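Local coordinates for sigma-54 interaction domain protein (Enterococcus faecalis, PDB 3GDW) that is of unknown function but forms the EIIA-like (mannose/fructose type) domain of a larger protein that probably binds ATP and DNA, at residues 62-76 / 88-101. Numbering follows the deposited sequence. Where two conformers were deposited one is given.
Sequences LNNGILLLTDMGSLN and IRTKAITMTSTMIV
Ile66 N donates to Arg89 O, just before strand 90-93, and begins the five backbone hydrogen bonds that hold strand 66-70 parallel to it, the strand axes 4.7 Å apart. Ile66 and Leu68 each use both N and O, so the bonds alternate through to Thr70 N with Ile93 O. That last N-H is almost straight, at 174°.

Toward the C-terminal ends the bonding changes. Thr70 O accepts two hydrogen bonds from Thr96, one from N in the carbonyl plane and one from OG1 at 2.9 Å, tilted from that plane. The hydroxyl reaches back because OG1 lies anti to the carbonyl carbon of Thr96 (chi1 -59°). Met95 N, in a residue with positive phi, donates to Asp71 O at 3.0 Å. At the other end, a water links Asn63 O to Arg89 NE, meeting the guanidinium edge in its plane. Arg89 NH2 forms a salt bridge with Glu115.

Side-chain carbons pack on both faces of the strand pair. On one, Ile66 meets Ile88 at about a right angle, with CD1 tight against Ile88 CG2 at 3.5 Å. Ile66 also lies alongside Thr90, methyl to methyl, and Leu68 CG rests on Thr90 CG2 at 3.8 Å. On the other, Leu67 CD1 touches Ile93 CD1. Leu69 runs beside Ile93, with CD2 3.9 Å from Ile93 CB. Leu69 CD1 reaches Val101 CA at 3.9 Å, bringing helix 98-109 against the strand.

The pair belongs to a right-handed beta-alpha-beta crossover through helix 78-86, in the parallel 2-1-3-4 sheet of an EIIA-like domain (mannose/fructose type). Strand 6-12 bonds to the far side of 66-70. Helix 44-57 covers Ile66 and Leu68, whereas helix 114-135 covers Ile93. Asp71 OD2 bonds to Thr98 OG1 of the second subunit, at the dimer interface.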
loop_
_atom_site.group_PDB
_atom_site.type_symbol
_atom_site.label_atom_id
_atom_site.label_comp_id
_atom_site.label_asym_id
_atom_site.label_seq_id
_atom_site.Cartn_x
_atom_site.Cartn_y
_atom_site.Cartn_z
ATOM N N LEU B 62 -22.369 -11.112 8.016
ATOM C CA LEU B 62 -21.521 -11.192 6.840
ATOM C C LEU B 62 -22.220 -12.009 5.742
ATOM O O LEU B 62 -21.572 -12.755 4.993
ATOM C CB LEU B 62 -20.151 -11.783 7.218
ATOM C CG LEU B 62 -19.292 -10.997 8.229
ATOM C CD1 LEU B 62 -18.154 -11.844 8.788
ATOM C CD2 LEU B 62 -18.737 -9.716 7.616
ATOM N N ASN B 63 -23.539 -11.819 5.641
ATOM C CA ASN B 63 -24.398 -12.490 4.652
ATOM C C ASN B 63 -24.103 -12.149 3.202
ATOM O O ASN B 63 -24.501 -12.893 2.304
ATOM C CB ASN B 63 -25.885 -12.175 4.876
ATOM C CG ASN B 63 -26.247 -12.041 6.325
ATOM O OD1 ASN B 63 -25.941 -11.032 6.963
ATOM N ND2 ASN B 63 -26.931 -13.040 6.851
ATOM N N ASN B 64 -23.457 -11.013 2.965
ATOM C CA ASN B 64 -23.169 -10.593 1.593
ATOM C C ASN B 64 -21.697 -10.682 1.216
ATOM O O ASN B 64 -21.242 -10.074 0.240
ATOM C CB ASN B 64 -23.754 -9.209 1.325
ATOM C CG ASN B 64 -25.247 -9.225 1.380
ATOM O OD1 ASN B 64 -25.890 -10.037 0.711
ATOM N ND2 ASN B 64 -25.815 -8.376 2.215
ATOM N N GLY B 65 -20.970 -11.470 1.989
ATOM C CA GLY B 65 -19.617 -11.822 1.634
ATOM C C GLY B 65 -18.574 -10.977 2.334
ATOM O O GLY B 65 -18.884 -10.032 3.064
ATOM N N ILE B 66 -17.325 -11.336 2.102
ATOM C CA ILE B 66 -16.179 -10.734 2.786
ATOM C C ILE B 66 -15.171 -10.301 1.734
ATOM O O ILE B 66 -14.919 -11.046 0.782
ATOM C CB ILE B 66 -15.490 -11.797 3.702
ATOM C CG1 ILE B 66 -16.404 -12.188 4.872
ATOM C CG2 ILE B 66 -14.090 -11.321 4.161
ATOM C CD1 ILE B 66 -15.918 -13.442 5.660
ATOM N N LEU B 67 -14.591 -9.113 1.899
ATOM C CA LEU B 67 -13.457 -8.723 1.093
ATOM C C LEU B 67 -12.188 -8.618 1.962
ATOM O O LEU B 67 -12.135 -7.793 2.877
ATOM C CB LEU B 67 -13.762 -7.374 0.412
ATOM C CG LEU B 67 -12.657 -6.761 -0.429
ATOM C CD1 LEU B 67 -12.421 -7.606 -1.709
ATOM C CD2 LEU B 67 -13.018 -5.314 -0.763
ATOM N N LEU B 68 -11.194 -9.455 1.665
ATOM C CA LEU B 68 -9.861 -9.393 2.306
ATOM C C LEU B 68 -8.938 -8.558 1.449
ATOM O O LEU B 68 -8.732 -8.864 0.264
ATOM C CB LEU B 68 -9.230 -10.787 2.434
ATOM C CG LEU B 68 -10.007 -11.845 3.229
ATOM C CD1 LEU B 68 -9.117 -13.074 3.475
ATOM C CD2 LEU B 68 -10.533 -11.307 4.585
ATOM N N LEU B 69 -8.402 -7.512 2.048
ATOM C CA LEU B 69 -7.421 -6.651 1.410
ATOM C C LEU B 69 -6.082 -6.915 2.086
ATOM O O LEU B 69 -5.933 -6.677 3.283
ATOM C CB LEU B 69 -7.851 -5.188 1.627
ATOM C CG LEU B 69 -9.181 -4.783 0.986
ATOM C CD1 LEU B 69 -9.462 -3.309 1.283
ATOM C CD2 LEU B 69 -9.182 -5.048 -0.552
ATOM N N THR B 70 -5.116 -7.433 1.338
ATOM C CA THR B 70 -3.812 -7.770 1.895
ATOM C C THR B 70 -2.675 -7.037 1.153
ATOM O O THR B 70 -2.899 -6.363 0.142
ATOM C CB THR B 70 -3.550 -9.317 1.819
ATOM O OG1 THR B 70 -3.389 -9.722 0.436
ATOM C CG2 THR B 70 -4.706 -10.099 2.472
ATOM N N ASP B 71 -1.455 -7.188 1.651
ATOM C CA ASP B 71 -0.306 -6.614 0.983
ATOM C C ASP B 71 0.442 -7.647 0.117
ATOM O O ASP B 71 0.572 -7.449 -1.096
ATOM C CB ASP B 71 0.629 -5.855 1.963
ATOM C CG ASP B 71 1.021 -6.680 3.212
ATOM O OD1 ASP B 71 0.615 -7.881 3.368
ATOM O OD2 ASP B 71 1.768 -6.116 4.042
HETATM N N MSE B 72 0.955 -8.716 0.720
HETATM C CA MSE B 72 1.845 -9.642 0.013
HETATM C C MSE B 72 1.900 -10.991 0.740
HETATM O O MSE B 72 1.186 -11.200 1.724
HETATM C CB MSE B 72 3.245 -9.032 -0.077
HETATM C CG MSE B 72 3.794 -8.661 1.296
HETATM SE SE MSE B 72 5.553 -7.991 1.295
HETATM C CE MSE B 72 6.439 -9.470 0.349
ATOM N N GLY B 73 2.744 -11.903 0.248
ATOM C CA GLY B 73 3.001 -13.192 0.915
ATOM C C GLY B 73 1.789 -14.117 0.971
ATOM O O GLY B 73 0.943 -14.111 0.079
ATOM N N SER B 74 1.690 -14.894 2.045
ATOM C CA SER B 74 0.683 -15.970 2.178
ATOM C C SER B 74 -0.743 -15.457 2.418
ATOM O O SER B 74 -1.717 -16.203 2.293
ATOM C CB SER B 74 1.056 -16.894 3.338
ATOM O OG SER B 74 2.139 -17.729 3.015
ATOM N N LEU B 75 -0.847 -14.181 2.757
ATOM C CA LEU B 75 -2.100 -13.633 3.229
ATOM C C LEU B 75 -3.263 -13.792 2.225
ATOM O O LEU B 75 -4.399 -14.003 2.629
ATOM C CB LEU B 75 -1.913 -12.188 3.721
ATOM C CG LEU B 75 -0.922 -11.894 4.872
ATOM C CD1 LEU B 75 -0.930 -10.429 5.247
ATOM C CD2 LEU B 75 -1.229 -12.713 6.107
ATOM N N ASN B 76 -3.003 -13.730 0.923
ATOM C CA ASN B 76 -4.131 -13.863 -0.002
ATOM C C ASN B 76 -4.794 -15.225 0.034
ATOM O O ASN B 76 -6.012 -15.324 -0.173
ATOM C CB ASN B 76 -3.804 -13.460 -1.441
ATOM C CG ASN B 76 -4.786 -12.404 -1.961
ATOM O OD1 ASN B 76 -5.232 -11.541 -1.188
ATOM N ND2 ASN B 76 -5.117 -12.452 -3.251
ATOM N N ILE B 88 -18.678 -18.657 3.688
ATOM C CA ILE B 88 -18.965 -17.256 3.383
ATOM C C ILE B 88 -18.182 -16.868 2.133
ATOM O O ILE B 88 -16.970 -17.097 2.063
ATOM C CB ILE B 88 -18.580 -16.320 4.559
ATOM C CG1 ILE B 88 -19.389 -16.648 5.822
ATOM C CG2 ILE B 88 -18.727 -14.850 4.166
ATOM C CD1 ILE B 88 -20.870 -16.258 5.736
ATOM N N ARG B 89 -18.872 -16.307 1.146
ATOM C CA ARG B 89 -18.232 -15.835 -0.094
ATOM C C ARG B 89 -17.162 -14.800 0.235
ATOM O O ARG B 89 -17.426 -13.833 0.948
ATOM C CB ARG B 89 -19.258 -15.227 -1.054
ATOM C CG ARG B 89 -20.462 -16.107 -1.339
ATOM C CD ARG B 89 -21.395 -15.491 -2.398
ATOM N NE ARG B 89 -21.708 -14.075 -2.154
ATOM C CZ ARG B 89 -21.354 -13.070 -2.960
ATOM N NH1 ARG B 89 -21.682 -11.820 -2.655
ATOM N NH2 ARG B 89 -20.675 -13.309 -4.075
ATOM N N THR B 90 -15.956 -15.024 -0.270
ATOM C CA THR B 90 -14.809 -14.148 0.014
ATOM C C THR B 90 -14.081 -13.837 -1.294
ATOM O O THR B 90 -13.972 -14.706 -2.163
ATOM C CB THR B 90 -13.874 -14.815 1.063
ATOM O OG1 THR B 90 -14.658 -15.245 2.175
ATOM C CG2 THR B 90 -12.796 -13.871 1.567
ATOM N N LYS B 91 -13.679 -12.581 -1.479
ATOM C CA LYS B 91 -12.739 -12.203 -2.532
ATOM C C LYS B 91 -11.538 -11.644 -1.770
ATOM O O LYS B 91 -11.718 -11.022 -0.731
ATOM C CB LYS B 91 -13.327 -11.133 -3.482
ATOM C CG LYS B 91 -14.488 -11.632 -4.416
ATOM C CD LYS B 91 -13.993 -11.932 -5.805
ATOM C CE LYS B 91 -15.003 -12.743 -6.618
ATOM N NZ LYS B 91 -14.436 -12.999 -7.976
ATOM N N ALA B 92 -10.332 -11.915 -2.266
ATOM C CA ALA B 92 -9.092 -11.406 -1.677
ATOM C C ALA B 92 -8.292 -10.593 -2.711
ATOM O O ALA B 92 -8.167 -10.987 -3.866
ATOM C CB ALA B 92 -8.252 -12.554 -1.138
ATOM N N ILE B 93 -7.784 -9.442 -2.292
ATOM C CA ILE B 93 -7.032 -8.573 -3.191
ATOM C C ILE B 93 -5.693 -8.232 -2.544
ATOM O O ILE B 93 -5.669 -7.713 -1.425
ATOM C CB ILE B 93 -7.850 -7.280 -3.492
ATOM C CG1 ILE B 93 -9.060 -7.641 -4.365
ATOM C CG2 ILE B 93 -6.976 -6.193 -4.149
ATOM C CD1 ILE B 93 -10.064 -6.525 -4.557
ATOM N N THR B 94 -4.600 -8.535 -3.255
ATOM C CA THR B 94 -3.229 -8.205 -2.838
ATOM C C THR B 94 -2.812 -6.791 -3.259
ATOM O O THR B 94 -3.531 -6.123 -4.002
ATOM C CB THR B 94 -2.176 -9.181 -3.451
ATOM O OG1 THR B 94 -2.189 -9.086 -4.879
ATOM C CG2 THR B 94 -2.447 -10.599 -3.058
HETATM N N MSE B 95 -1.634 -6.366 -2.785
HETATM C CA MSE B 95 -1.002 -5.104 -3.204
HETATM C C MSE B 95 -1.878 -3.915 -2.804
HETATM O O MSE B 95 -1.903 -2.898 -3.475
HETATM C CB MSE B 95 -0.682 -5.109 -4.722
HETATM C CG MSE B 95 0.180 -6.270 -5.195
HETATM SE SE MSE B 95 2.010 -6.239 -4.464
HETATM C CE MSE B 95 2.114 -8.122 -3.908
ATOM N N THR B 96 -2.624 -4.081 -1.715
ATOM C CA THR B 96 -3.572 -3.059 -1.276
ATOM C C THR B 96 -2.823 -1.807 -0.813
ATOM O O THR B 96 -1.811 -1.904 -0.148
ATOM C CB THR B 96 -4.460 -3.571 -0.138
ATOM O OG1 THR B 96 -5.176 -4.731 -0.575
ATOM C CG2 THR B 96 -5.477 -2.518 0.241
ATOM N N SER B 97 -3.304 -0.635 -1.237
ATOM C CA SER B 97 -2.766 0.643 -0.801
ATOM C C SER B 97 -3.925 1.469 -0.202
ATOM O O SER B 97 -5.060 1.044 -0.232
ATOM C CB SER B 97 -2.136 1.374 -1.996
ATOM O OG SER B 97 -1.343 2.461 -1.545
ATOM N N THR B 98 -3.616 2.647 0.338
ATOM C CA THR B 98 -4.606 3.506 1.031
ATOM C C THR B 98 -5.871 3.730 0.201
ATOM O O THR B 98 -6.973 3.603 0.710
ATOM C CB THR B 98 -3.960 4.872 1.374
ATOM O OG1 THR B 98 -2.644 4.642 1.879
ATOM C CG2 THR B 98 -4.764 5.603 2.445
HETATM N N MSE B 99 -5.695 4.034 -1.086
HETATM C CA MSE B 99 -6.816 4.341 -1.983
HETATM C C MSE B 99 -7.765 3.197 -2.139
HETATM O O MSE B 99 -8.973 3.407 -2.230
HETATM C CB MSE B 99 -6.322 4.731 -3.363
HETATM C CG MSE B 99 -5.684 6.086 -3.356
HETATM SE SE MSE B 99 -6.984 7.430 -2.729
HETATM C CE MSE B 99 -8.704 6.743 -3.475
ATOM N N ILE B 100 -7.194 1.995 -2.182
ATOM C CA ILE B 100 -7.952 0.756 -2.319
ATOM C C ILE B 100 -8.760 0.504 -1.041
ATOM O O ILE B 100 -9.937 0.177 -1.141
ATOM C CB ILE B 100 -7.036 -0.468 -2.609
ATOM C CG1 ILE B 100 -6.249 -0.274 -3.909
ATOM C CG2 ILE B 100 -7.869 -1.723 -2.734
ATOM C CD1 ILE B 100 -7.136 0.169 -5.080
ATOM N N VAL B 101 -8.150 0.668 0.138
ATOM C CA VAL B 101 -8.917 0.579 1.401
ATOM C C VAL B 101 -10.066 1.620 1.365
ATOM O O VAL B 101 -11.236 1.301 1.641
ATOM C CB VAL B 101 -8.035 0.789 2.666
ATOM C CG1 VAL B 101 -8.874 0.662 3.945
ATOM C CG2 VAL B 101 -6.848 -0.194 2.691
HETATM O O HOH W 1 -23.397 -13.872 0.067
#